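Local coordinates for protein-L-isoaspartate O-methyltransferase beta-aspartate methyltransferase (Plasmodium falciparum, PDB 2PBF) that probably methylates L-isoaspartyl residues of damaged proteins, using S-adenosyl-L-methionine as methyl donor in a protein repair reaction, at residues D28-T33 and R73-L78; Y42-P47 and I129-P134; E203-K206 and I211-D214. All coordinates share one frame; numbering follows the deposited sequence.

Contact 1: residues D28-T33 and R73-L78; sequences DDVYNT and RLINVL
Ile75 pushes its ethyl branch against the helix of residues 28-33 and meets it in the angle between Asp29 and Val30. CG1 of Ile75 lies 3.7 Å from CB of Asp29, while the terminal CD1 comes to 3.9 Å from CG2 of Val30. The two branched side chains meet at a slant, not end-on, and the isoleucine reaches one methyl of the valine. That methyl is CG2, set beside the backbone N and anti to the carbonyl carbon because chi1 of Val30 is 170°, which keeps CG1 clear of the isoleucine. Asp29 contributes only its methylene here. The CB of Ile75 points at the helix, and its chi1 of -149° carries CG1 and CD1 across to it. In the Rossmann-like methyltransferase fold this is where helix 28-35 packs on the chain leaving helix 64-74, whose Leu74 turns instead to strands 163-168 and 187-195 of the central sheet. Asp27, just before the helix, also touches Ile75, and its OD2 accepts a hydrogen bond from Val30 N. One turn beyond Asp29, Thr33 folds its hydroxyl back on the helix, and Asp29 O accepts from both Thr33 OG1 and Thr33 N; the modelled OG1 to O distance of 2.5 Å is unusually short and doubtful. The Thr33 side chain packs instead on Cys97, Ile100 and Lys101 of helix 93-101.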
ATOM      1  N   ASP A  28      13.667  -6.749   9.919  1.00 44.99           N
ATOM      2  CA  ASP A  28      14.192  -7.691   8.948  1.00 44.64           C
ATOM      3  C   ASP A  28      13.142  -8.066   7.911  1.00 43.41           C
ATOM      4  O   ASP A  28      13.480  -8.286   6.757  1.00 43.12           O
ATOM      5  CB  ASP A  28      14.685  -8.959   9.650  1.00 45.67           C
ATOM      6  CG  ASP A  28      16.007  -8.763  10.403  1.00 48.05           C
ATOM      7  OD1 ASP A  28      16.607  -9.802  10.770  1.00 51.87           O
ATOM      8  OD2 ASP A  28      16.453  -7.607  10.624  1.00 50.26           O
ATOM      9  N   ASP A  29      11.882  -8.151   8.343  1.00 41.97           N
ATOM     10  CA  ASP A  29      10.759  -8.530   7.487  1.00 40.75           C
ATOM     11  C   ASP A  29      10.399  -7.399   6.526  1.00 39.14           C
ATOM     12  O   ASP A  29       9.978  -7.647   5.405  1.00 39.34           O
ATOM     13  CB  ASP A  29       9.522  -8.877   8.333  1.00 41.20           C
ATOM     14  CG  ASP A  29       9.550 -10.306   8.899  1.00 43.39           C
ATOM     15  OD1 ASP A  29      10.041 -11.244   8.218  1.00 45.02           O
ATOM     16  OD2 ASP A  29       9.048 -10.490  10.032  1.00 45.58           O
ATOM     17  N   VAL A  30      10.543  -6.162   6.978  1.00 38.12           N
ATOM     18  CA  VAL A  30      10.390  -5.000   6.099  1.00 37.14           C
ATOM     19  C   VAL A  30      11.494  -5.065   5.058  1.00 36.95           C
ATOM     20  O   VAL A  30      11.222  -4.962   3.872  1.00 36.81           O
ATOM     21  CB  VAL A  30      10.434  -3.668   6.878  1.00 37.51           C
ATOM     22  CG1 VAL A  30      10.521  -2.456   5.926  1.00 35.86           C
ATOM     23  CG2 VAL A  30       9.221  -3.548   7.778  1.00 37.27           C
ATOM     24  N   TYR A  31      12.724  -5.313   5.514  1.00 36.52           N
ATOM     25  CA  TYR A  31      13.884  -5.391   4.630  1.00 36.30           C
ATOM     26  C   TYR A  31      13.723  -6.499   3.618  1.00 35.81           C
ATOM     27  O   TYR A  31      13.786  -6.226   2.421  1.00 35.82           O
ATOM     28  CB  TYR A  31      15.209  -5.565   5.409  1.00 37.14           C
ATOM     29  CG  TYR A  31      16.426  -5.728   4.501  1.00 38.57           C
ATOM     30  CD1 TYR A  31      17.215  -4.633   4.159  1.00 38.96           C
ATOM     31  CD2 TYR A  31      16.752  -6.972   3.948  1.00 40.31           C
ATOM     32  CE1 TYR A  31      18.320  -4.780   3.308  1.00 40.85           C
ATOM     33  CE2 TYR A  31      17.850  -7.131   3.103  1.00 40.06           C
ATOM     34  CZ  TYR A  31      18.623  -6.028   2.784  1.00 39.54           C
ATOM     35  OH  TYR A  31      19.711  -6.181   1.948  1.00 42.48           O
ATOM     36  N   ASN A  32      13.508  -7.737   4.087  1.00 35.04           N
ATOM     37  CA  ASN A  32      13.418  -8.897   3.181  1.00 34.75           C
ATOM     38  C   ASN A  32      12.290  -8.774   2.168  1.00 33.04           C
ATOM     39  O   ASN A  32      12.441  -9.162   1.019  1.00 33.41           O
ATOM     40  CB  ASN A  32      13.330 -10.240   3.937  1.00 35.88           C
ATOM     41  CG  ASN A  32      14.504 -10.463   4.901  1.00 38.29           C
ATOM     42  OD1 ASN A  32      15.660 -10.151   4.586  1.00 42.34           O
ATOM     43  ND2 ASN A  32      14.205 -11.011   6.073  1.00 38.99           N
ATOM     44  N   THR A  33      11.161  -8.217   2.595  1.00 31.78           N
ATOM     45  CA  THR A  33      10.037  -7.973   1.679  1.00 30.03           C
ATOM     46  C   THR A  33      10.422  -6.994   0.575  1.00 28.52           C
ATOM     47  O   THR A  33      10.298  -7.300  -0.600  1.00 27.80           O
ATOM     48  CB  THR A  33       8.788  -7.453   2.443  1.00 30.04           C
ATOM     49  OG1 THR A  33       8.476  -8.352   3.522  1.00 30.60           O
ATOM     50  CG2 THR A  33       7.593  -7.320   1.493  1.00 31.73           C
ATOM     51  N   ARG A  73       4.538  -0.462   9.730  1.00 33.10           N
ATOM     52  CA  ARG A  73       3.359  -0.353  10.586  1.00 32.97           C
ATOM     53  C   ARG A  73       2.421  -1.526  10.377  1.00 33.17           C
ATOM     54  O   ARG A  73       1.660  -1.907  11.279  1.00 32.72           O
ATOM     55  CB  ARG A  73       2.596   0.949  10.342  1.00 33.51           C
ATOM     56  CG  ARG A  73       3.390   2.242  10.458  1.00 34.53           C
ATOM     57  CD  ARG A  73       4.171   2.351  11.754  1.00 36.91           C
ATOM     58  NE  ARG A  73       3.310   2.322  12.924  1.00 37.07           N
ATOM     59  CZ  ARG A  73       3.620   2.858  14.106  1.00 38.06           C
ATOM     60  NH1 ARG A  73       4.763   3.505  14.280  1.00 37.35           N
ATOM     61  NH2 ARG A  73       2.768   2.753  15.113  1.00 37.30           N
ATOM     62  N   LEU A  74       2.451  -2.077   9.167  1.00 32.45           N
ATOM     63  CA  LEU A  74       1.539  -3.152   8.795  1.00 32.39           C
ATOM     64  C   LEU A  74       2.194  -4.531   8.881  1.00 32.22           C
ATOM     65  O   LEU A  74       1.552  -5.533   8.616  1.00 32.13           O
ATOM     66  CB  LEU A  74       0.991  -2.903   7.376  1.00 32.24           C
ATOM     67  CG  LEU A  74      -0.008  -1.758   7.209  1.00 31.40           C
ATOM     68  CD1 LEU A  74      -0.265  -1.467   5.761  1.00 29.50           C
ATOM     69  CD2 LEU A  74      -1.303  -2.019   7.956  1.00 31.48           C
ATOM     70  N   ILE A  75       3.471  -4.579   9.257  1.00 32.86           N
ATOM     71  CA  ILE A  75       4.261  -5.791   9.094  1.00 33.09           C
ATOM     72  C   ILE A  75       3.655  -7.038   9.744  1.00 33.96           C
ATOM     73  O   ILE A  75       3.726  -8.135   9.179  1.00 35.00           O
ATOM     74  CB  ILE A  75       5.772  -5.580   9.467  1.00 33.70           C
ATOM     75  CG1 ILE A  75       6.671  -6.502   8.635  1.00 33.28           C
ATOM     76  CG2 ILE A  75       6.038  -5.749  10.969  1.00 32.73           C
ATOM     77  CD1 ILE A  75       6.518  -6.296   7.137  1.00 33.82           C
ATOM     78  N   ASN A  76       3.034  -6.865  10.906  1.00 35.03           N
ATOM     79  CA  ASN A  76       2.504  -7.997  11.668  1.00 35.49           C
ATOM     80  C   ASN A  76       1.073  -8.381  11.300  1.00 35.16           C
ATOM     81  O   ASN A  76       0.614  -9.437  11.710  1.00 35.92           O
ATOM     82  CB  ASN A  76       2.592  -7.758  13.186  1.00 35.92           C
ATOM     83  CG  ASN A  76       4.000  -7.598  13.678  1.00 38.19           C
ATOM     84  OD1 ASN A  76       4.299  -6.667  14.443  1.00 42.46           O
ATOM     85  ND2 ASN A  76       4.890  -8.492  13.250  1.00 40.65           N
ATOM     86  N   VAL A  77       0.368  -7.530  10.553  1.00 34.62           N
ATOM     87  CA  VAL A  77      -0.969  -7.870  10.067  1.00 33.71           C
ATOM     88  C   VAL A  77      -0.908  -8.355   8.615  1.00 34.01           C
ATOM     89  O   VAL A  77      -1.843  -8.989   8.109  1.00 33.86           O
ATOM     90  CB  VAL A  77      -1.989  -6.716  10.253  1.00 34.14           C
ATOM     91  CG1 VAL A  77      -2.153  -6.399  11.743  1.00 33.31           C
ATOM     92  CG2 VAL A  77      -1.572  -5.441   9.456  1.00 32.95           C
ATOM     93  N   LEU A  78       0.217  -8.077   7.951  1.00 33.38           N
ATOM     94  CA  LEU A  78       0.452  -8.638   6.625  1.00 32.82           C
ATOM     95  C   LEU A  78       0.915 -10.079   6.802  1.00 33.42           C
ATOM     96  O   LEU A  78       2.089 -10.398   6.604  1.00 33.29           O
ATOM     97  CB  LEU A  78       1.473  -7.805   5.840  1.00 31.97           C
ATOM     98  CG  LEU A  78       1.043  -6.375   5.494  1.00 30.16           C
ATOM     99  CD1 LEU A  78       2.254  -5.551   5.000  1.00 29.20           C
ATOM    100  CD2 LEU A  78      -0.088  -6.384   4.477  1.00 26.05           C
TER

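Contact 2: residues Y42-P47 and I129-P134; sequences YIKEIP and IKRDKP
The hydroxyl of Tyr42 reaches over to the last turn of helix 119-132 and hydrogen-bonds Asp132, with OH donating to OD2 at 2.8 Å. OD2 receives it on the anti lone pair, away from its sister oxygen, and lies in the plane of the ring at its edge, while the carboxylate plane stands 88° to the ring. The CB of Tyr42 points away from the helix, yet the ring swings back so that its far end makes the contact. On the apolar side, CE1 of Tyr42 touches CG1 of Ile129 at 4.0 Å, again at the ring edge.

Asp132 presents its carboxylate with CG anti to the backbone N (chi1 -173°). The same OD2 takes a second bond, from Lys133 NZ at 2.9 Å, a salt bridge that comes in on the syn side, 35° out of the carboxylate plane. Two donors thus grip one oxygen, and the lysine, which also bonds Gln36 O, ties the aspartate to the segment after helix 28-35. Lys133 is the first residue to leave the helix, though its N still bonds Ile129 O at 2.7 Å.

Farther out, Lys44 NZ lies over one face of the Arg131 guanidinium, 3.4 Å from NH2, a pair of like charges that would probably repel one another. Arg131 NH1 bonds Asn128 OD1 and, weakly, Lys41 O.

The tyrosine side chain is about 7 Å from the bound S-adenosyl-L-homocysteine, near the pocket but not touching the ligand. Around it, Tyr42 and Ile129 both rest on Val96 of helix 93-101, and Tyr42 also touches Ile61 of strand 59-61, so the loop lies between helix 119-132 and the small two-stranded sheet.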
ATOM      1  N   TYR A  42       9.354  -0.707 -11.019  1.00 31.90           N
ATOM      2  CA  TYR A  42       8.118   0.022 -10.696  1.00 31.95           C
ATOM      3  C   TYR A  42       8.133   1.510 -11.065  1.00 32.24           C
ATOM      4  O   TYR A  42       7.077   2.166 -11.165  1.00 32.35           O
ATOM      5  CB  TYR A  42       7.720  -0.222  -9.228  1.00 31.13           C
ATOM      6  CG  TYR A  42       7.275  -1.649  -9.092  1.00 31.30           C
ATOM      7  CD1 TYR A  42       5.928  -1.998  -9.233  1.00 31.42           C
ATOM      8  CD2 TYR A  42       8.207  -2.664  -8.920  1.00 30.64           C
ATOM      9  CE1 TYR A  42       5.523  -3.339  -9.165  1.00 29.86           C
ATOM     10  CE2 TYR A  42       7.824  -3.993  -8.864  1.00 29.75           C
ATOM     11  CZ  TYR A  42       6.488  -4.322  -8.980  1.00 29.64           C
ATOM     12  OH  TYR A  42       6.134  -5.639  -8.900  1.00 30.29           O
ATOM     13  N   ILE A  43       9.334   2.019 -11.269  1.00 32.39           N
ATOM     14  CA  ILE A  43       9.550   3.360 -11.788  1.00 32.51           C
ATOM     15  C   ILE A  43      10.858   3.397 -12.577  1.00 33.45           C
ATOM     16  O   ILE A  43      11.865   2.844 -12.143  1.00 33.47           O
ATOM     17  CB  ILE A  43       9.538   4.447 -10.676  1.00 31.78           C
ATOM     18  CG1 ILE A  43       9.478   5.853 -11.302  1.00 30.80           C
ATOM     19  CG2 ILE A  43      10.719   4.307  -9.740  1.00 30.14           C
ATOM     20  CD1 ILE A  43       8.095   6.342 -11.571  1.00 27.86           C
ATOM     21  N   LYS A  44      10.821   4.041 -13.738  1.00 35.63           N
ATOM     22  CA  LYS A  44      12.005   4.160 -14.599  1.00 37.72           C
ATOM     23  C   LYS A  44      12.986   5.276 -14.179  1.00 38.01           C
ATOM     24  O   LYS A  44      14.192   5.037 -14.116  1.00 38.48           O
ATOM     25  CB  LYS A  44      11.575   4.349 -16.063  1.00 38.32           C
ATOM     26  CG  LYS A  44      11.807   3.129 -16.969  1.00 41.65           C
ATOM     27  CD  LYS A  44      10.758   2.042 -16.729  1.00 46.81           C
ATOM     28  CE  LYS A  44      10.860   0.912 -17.751  1.00 49.48           C
ATOM     29  NZ  LYS A  44       9.540   0.719 -18.424  1.00 51.86           N
ATOM     30  N   GLU A  45      12.480   6.481 -13.901  1.00 38.32           N
ATOM     31  CA  GLU A  45      13.362   7.599 -13.583  1.00 38.69           C
ATOM     32  C   GLU A  45      13.888   7.508 -12.153  1.00 38.27           C
ATOM     33  O   GLU A  45      13.134   7.181 -11.226  1.00 38.45           O
ATOM     34  CB  GLU A  45      12.705   8.965 -13.811  1.00 39.49           C
ATOM     35  CG  GLU A  45      13.764  10.089 -13.929  1.00 43.99           C
ATOM     36  CD  GLU A  45      13.301  11.486 -13.475  1.00 49.43           C
ATOM     37  OE1 GLU A  45      14.121  12.444 -13.609  1.00 50.78           O
ATOM     38  OE2 GLU A  45      12.140  11.632 -13.008  1.00 51.59           O
ATOM     39  N   ILE A  46      15.184   7.808 -12.000  1.00 36.78           N
ATOM     40  CA  ILE A  46      15.918   7.737 -10.717  1.00 35.37           C
ATOM     41  C   ILE A  46      15.258   6.771  -9.724  1.00 34.81           C
ATOM     42  O   ILE A  46      14.826   7.170  -8.637  1.00 35.40           O
ATOM     43  CB  ILE A  46      16.122   9.138 -10.093  1.00 35.19           C
ATOM     44  CG1 ILE A  46      14.769   9.873  -9.983  1.00 32.67           C
ATOM     45  CG2 ILE A  46      17.171   9.936 -10.888  1.00 33.91           C
ATOM     46  CD1 ILE A  46      14.748  10.994  -8.977  1.00 31.30           C
ATOM     47  N   PRO A  47      15.166   5.489 -10.104  1.00 34.30           N
ATOM     48  CA  PRO A  47      14.404   4.558  -9.278  1.00 33.30           C
ATOM     49  C   PRO A  47      14.923   4.316  -7.845  1.00 32.13           C
ATOM     50  O   PRO A  47      14.182   3.806  -7.031  1.00 31.67           O
ATOM     51  CB  PRO A  47      14.459   3.267 -10.091  1.00 33.07           C
ATOM     52  CG  PRO A  47      15.768   3.405 -10.876  1.00 33.19           C
ATOM     53  CD  PRO A  47      15.747   4.821 -11.290  1.00 33.48           C
ATOM     54  N   ILE A 129       4.065  -5.136 -13.014  1.00 33.44           N
ATOM     55  CA  ILE A 129       3.975  -6.456 -12.389  1.00 34.01           C
ATOM     56  C   ILE A 129       4.270  -7.565 -13.390  1.00 35.13           C
ATOM     57  O   ILE A 129       4.974  -8.527 -13.061  1.00 35.09           O
ATOM     58  CB  ILE A 129       2.629  -6.672 -11.647  1.00 34.05           C
ATOM     59  CG1 ILE A 129       2.469  -5.611 -10.539  1.00 33.37           C
ATOM     60  CG2 ILE A 129       2.586  -8.100 -11.068  1.00 32.69           C
ATOM     61  CD1 ILE A 129       1.044  -5.276 -10.145  1.00 32.40           C
ATOM     62  N   LYS A 130       3.771  -7.408 -14.614  1.00 36.83           N
ATOM     63  CA  LYS A 130       4.137  -8.303 -15.708  1.00 38.46           C
ATOM     64  C   LYS A 130       5.658  -8.431 -15.838  1.00 39.12           C
ATOM     65  O   LYS A 130       6.168  -9.543 -15.886  1.00 40.17           O
ATOM     66  CB  LYS A 130       3.512  -7.874 -17.045  1.00 39.39           C
ATOM     67  CG  LYS A 130       1.982  -7.892 -17.082  1.00 41.60           C
ATOM     68  CD  LYS A 130       1.408  -8.339 -18.453  1.00 44.19           C
ATOM     69  CE  LYS A 130      -0.062  -8.797 -18.313  1.00 44.20           C
ATOM     70  NZ  LYS A 130      -0.790  -8.979 -19.625  1.00 45.55           N
ATOM     71  N   ARG A 131       6.382  -7.315 -15.868  1.00 39.30           N
ATOM     72  CA  ARG A 131       7.847  -7.367 -16.036  1.00 39.21           C
ATOM     73  C   ARG A 131       8.583  -7.872 -14.805  1.00 38.64           C
ATOM     74  O   ARG A 131       9.664  -8.475 -14.931  1.00 38.84           O
ATOM     75  CB  ARG A 131       8.418  -6.032 -16.531  1.00 38.99           C
ATOM     76  CG  ARG A 131       9.178  -5.153 -15.523  1.00 40.92           C
ATOM     77  CD  ARG A 131       9.910  -3.985 -16.260  1.00 41.05           C
ATOM     78  NE  ARG A 131       8.999  -3.309 -17.195  1.00 42.36           N
ATOM     79  CZ  ARG A 131       8.181  -2.311 -16.867  1.00 42.95           C
ATOM     80  NH1 ARG A 131       8.172  -1.842 -15.626  1.00 42.80           N
ATOM     81  NH2 ARG A 131       7.365  -1.783 -17.781  1.00 43.70           N
ATOM     82  N   ASP A 132       7.997  -7.652 -13.625  1.00 37.23           N
ATOM     83  CA  ASP A 132       8.631  -8.064 -12.380  1.00 36.60           C
ATOM     84  C   ASP A 132       8.259  -9.499 -11.977  1.00 36.03           C
ATOM     85  O   ASP A 132       9.135 -10.361 -11.840  1.00 36.02           O
ATOM     86  CB  ASP A 132       8.292  -7.081 -11.257  1.00 35.93           C
ATOM     87  CG  ASP A 132       9.059  -7.372  -9.963  1.00 37.11           C
ATOM     88  OD1 ASP A 132      10.250  -7.790 -10.017  1.00 33.95           O
ATOM     89  OD2 ASP A 132       8.460  -7.162  -8.880  1.00 34.82           O
ATOM     90  N   LYS A 133       6.967  -9.738 -11.778  1.00 35.31           N
ATOM     91  CA  LYS A 133       6.451 -11.002 -11.252  1.00 34.72           C
ATOM     92  C   LYS A 133       5.159 -11.379 -11.986  1.00 34.69           C
ATOM     93  O   LYS A 133       4.059 -11.243 -11.403  1.00 33.89           O
ATOM     94  CB  LYS A 133       6.161 -10.862  -9.754  1.00 33.82           C
ATOM     95  CG  LYS A 133       7.402 -10.733  -8.894  1.00 35.06           C
ATOM     96  CD  LYS A 133       7.076 -10.156  -7.538  1.00 32.59           C
ATOM     97  CE  LYS A 133       8.287 -10.204  -6.628  1.00 34.82           C
ATOM     98  NZ  LYS A 133       9.372  -9.253  -7.033  1.00 34.60           N
ATOM     99  N   PRO A 134       5.274 -11.850 -13.259  1.00 34.35           N
ATOM    100  CA  PRO A 134       4.083 -12.085 -14.078  1.00 34.51           C
ATOM    101  C   PRO A 134       3.163 -13.145 -13.462  1.00 34.36           C
ATOM    102  O   PRO A 134       1.996 -13.209 -13.797  1.00 33.79           O
ATOM    103  CB  PRO A 134       4.656 -12.574 -15.429  1.00 34.69           C
ATOM    104  CG  PRO A 134       6.025 -12.994 -15.155  1.00 34.32           C
ATOM    105  CD  PRO A 134       6.512 -12.197 -13.983  1.00 34.98           C
TER

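Contact 3: residues E203-K206 and I211-D214; sequences EITK and IIKD
Ile212 O is gripped from several quarters: Thr205 N donates to it at 3.1 Å, and a water donates at 2.9 Å. A CA-H...O contact adds to these, with Ile204 CA 3.5 Å from Ile212 O. The same water donates to Glu203 O and hydrogen-bonds Thr205 OG1, so it bridges the two strands as well as the backbone and side chain of the 203-205 strand. With chi1 of -45°, Thr205 holds OG1 beside its own backbone N, within reach of that water. The return bond of the Thr205 and Ile212 pair, from Ile212 N to Thr205 O, is the shortest across the contact at 2.8 Å. Glu203 and Asp214 form the other hydrogen-bonded pair, less evenly: Glu203 N to Asp214 O is sound at 2.9 Å, but Asp214 N to Glu203 O is weak, bent to 123° at the hydrogen.

This is the hairpin of strands 198-205 and 212-219; its segments 203-205 and 212-214 run antiparallel at 166°, and the second strand forms one border of the mixed seven-stranded sheet. Ile204 and Lys213 make the non-hydrogen-bonded pair between the two bonded ones, their side chains lying alongside each other and pointing the same way, with CG1 of Ile204 3.7 Å from CG of Lys213. On that face CG2 of Ile204 also meets CD1 of Ile211 at 4.0 Å, and Ile204 continues onto Leu189 and Ile191 of the adjacent strand.

The face of Glu203, Thr205, Ile212 and Asp214 is more polar. Glu203 and Asp214 carry like charges close together there, a proximity that the salt bridge from Arg73 NE to Glu203 OE1 may offset. Lys206, leaving the strand, sends NZ to the carbonyl oxygens of Val180 and Leu183.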
ATOM      1  N   GLU A 203      -2.641   5.401  12.476  1.00 36.64           N
ATOM      2  CA  GLU A 203      -2.849   3.965  12.581  1.00 37.94           C
ATOM      3  C   GLU A 203      -4.145   3.670  13.351  1.00 38.68           C
ATOM      4  O   GLU A 203      -4.262   3.938  14.554  1.00 38.72           O
ATOM      5  CB  GLU A 203      -1.648   3.288  13.228  1.00 37.87           C
ATOM      6  CG  GLU A 203      -1.813   1.795  13.396  1.00 39.19           C
ATOM      7  CD  GLU A 203      -0.602   1.178  14.031  1.00 42.62           C
ATOM      8  OE1 GLU A 203       0.494   1.250  13.423  1.00 42.59           O
ATOM      9  OE2 GLU A 203      -0.750   0.630  15.148  1.00 43.86           O
ATOM     10  N   ILE A 204      -5.115   3.125  12.633  1.00 39.07           N
ATOM     11  CA  ILE A 204      -6.398   2.801  13.193  1.00 39.96           C
ATOM     12  C   ILE A 204      -6.540   1.282  13.364  1.00 41.69           C
ATOM     13  O   ILE A 204      -6.245   0.515  12.442  1.00 41.02           O
ATOM     14  CB  ILE A 204      -7.498   3.408  12.334  1.00 39.69           C
ATOM     15  CG1 ILE A 204      -7.285   4.934  12.262  1.00 39.42           C
ATOM     16  CG2 ILE A 204      -8.852   3.055  12.903  1.00 39.22           C
ATOM     17  CD1 ILE A 204      -7.775   5.591  11.028  1.00 37.49           C
ATOM     18  N   THR A 205      -6.967   0.863  14.556  1.00 43.56           N
ATOM     19  CA  THR A 205      -7.143  -0.556  14.900  1.00 45.85           C
ATOM     20  C   THR A 205      -8.577  -0.816  15.370  1.00 47.06           C
ATOM     21  O   THR A 205      -9.240   0.093  15.846  1.00 47.36           O
ATOM     22  CB  THR A 205      -6.154  -0.974  15.995  1.00 45.83           C
ATOM     23  OG1 THR A 205      -4.851  -0.451  15.686  1.00 48.42           O
ATOM     24  CG2 THR A 205      -6.065  -2.498  16.108  1.00 46.57           C
ATOM     25  N   LYS A 206      -9.065  -2.046  15.208  1.00 48.98           N
ATOM     26  CA  LYS A 206     -10.374  -2.447  15.752  1.00 50.75           C
ATOM     27  C   LYS A 206     -10.147  -3.439  16.891  1.00 52.37           C
ATOM     28  O   LYS A 206      -9.393  -4.407  16.731  1.00 52.31           O
ATOM     29  CB  LYS A 206     -11.239  -3.075  14.656  1.00 50.65           C
ATOM     30  CG  LYS A 206     -12.726  -3.178  14.981  1.00 50.99           C
ATOM     31  CD  LYS A 206     -13.586  -3.366  13.702  1.00 49.61           C
ATOM     32  CE  LYS A 206     -13.861  -2.046  12.998  1.00 48.31           C
ATOM     33  NZ  LYS A 206     -14.646  -2.246  11.752  1.00 48.95           N
ATOM     34  N   ILE A 211     -12.842   0.943  17.601  1.00 54.22           N
ATOM     35  CA  ILE A 211     -11.788   1.593  16.811  1.00 54.52           C
ATOM     36  C   ILE A 211     -10.907   2.484  17.681  1.00 54.09           C
ATOM     37  O   ILE A 211     -11.405   3.418  18.314  1.00 54.25           O
ATOM     38  CB  ILE A 211     -12.333   2.434  15.580  1.00 54.56           C
ATOM     39  CG1 ILE A 211     -12.245   3.946  15.843  1.00 54.52           C
ATOM     40  CG2 ILE A 211     -13.747   2.000  15.159  1.00 54.65           C
ATOM     41  CD1 ILE A 211     -12.015   4.786  14.608  1.00 54.79           C
ATOM     42  N   ILE A 212      -9.607   2.195  17.714  1.00 53.73           N
ATOM     43  CA  ILE A 212      -8.655   3.062  18.414  1.00 53.36           C
ATOM     44  C   ILE A 212      -7.734   3.821  17.444  1.00 53.00           C
ATOM     45  O   ILE A 212      -7.011   3.224  16.632  1.00 52.93           O
ATOM     46  CB  ILE A 212      -7.899   2.351  19.586  1.00 53.88           C
ATOM     47  CG1 ILE A 212      -6.605   1.681  19.131  1.00 53.95           C
ATOM     48  CG2 ILE A 212      -8.821   1.373  20.334  1.00 53.63           C
ATOM     49  CD1 ILE A 212      -5.450   1.907  20.092  1.00 55.50           C
ATOM     50  N   LYS A 213      -7.798   5.146  17.516  1.00 52.56           N
ATOM     51  CA  LYS A 213      -7.120   6.017  16.559  1.00 52.19           C
ATOM     52  C   LYS A 213      -5.778   6.457  17.135  1.00 51.57           C
ATOM     53  O   LYS A 213      -5.706   6.913  18.282  1.00 51.63           O
ATOM     54  CB  LYS A 213      -8.004   7.215  16.245  1.00 52.57           C
ATOM     55  CG  LYS A 213      -8.208   7.479  14.783  1.00 53.28           C
ATOM     56  CD  LYS A 213      -9.116   8.684  14.556  1.00 54.76           C
ATOM     57  CE  LYS A 213     -10.603   8.314  14.601  1.00 55.50           C
ATOM     58  NZ  LYS A 213     -11.450   9.432  14.078  1.00 55.42           N
ATOM     59  N   ASP A 214      -4.721   6.296  16.345  1.00 50.13           N
ATOM     60  CA  ASP A 214      -3.355   6.508  16.820  1.00 49.11           C
ATOM     61  C   ASP A 214      -2.632   7.478  15.894  1.00 48.04           C
ATOM     62  O   ASP A 214      -2.296   7.138  14.752  1.00 47.48           O
ATOM     63  CB  ASP A 214      -2.627   5.167  16.889  1.00 49.45           C
ATOM     64  CG  ASP A 214      -1.333   5.222  17.672  1.00 50.89           C
ATOM     65  OD1 ASP A 214      -0.864   6.323  18.051  1.00 51.70           O
ATOM     66  OD2 ASP A 214      -0.780   4.123  17.908  1.00 53.08           O
TER
HETATM   67  O   HOH W   1      -4.297   2.282  16.712  1.00 37.49           O

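Along the chain contacts 1 and 2 interlock, their segments coming in the order 28-33, 42-47, 73-78, 129-134, and contact 3 follows as a local hairpin. Contacts 1 and 2 have centres 21 Å apart and do not touch, yet both pack on helix 93-101, from Thr33 in one and Tyr42 and Ile129 in the other. Contacts 1 and 3 lie 19 Å apart by centres but are joined by the Arg73 and Glu203 salt bridge, which links helix 64-74 to the sheet's hairpin. Contacts 2 and 3 are 33 Å apart, on opposite sides of the chain's centre. Contact 2 lies near the bound S-adenosyl-L-homocysteine, contact 3 at the strand 212-219 edge of the central sheet.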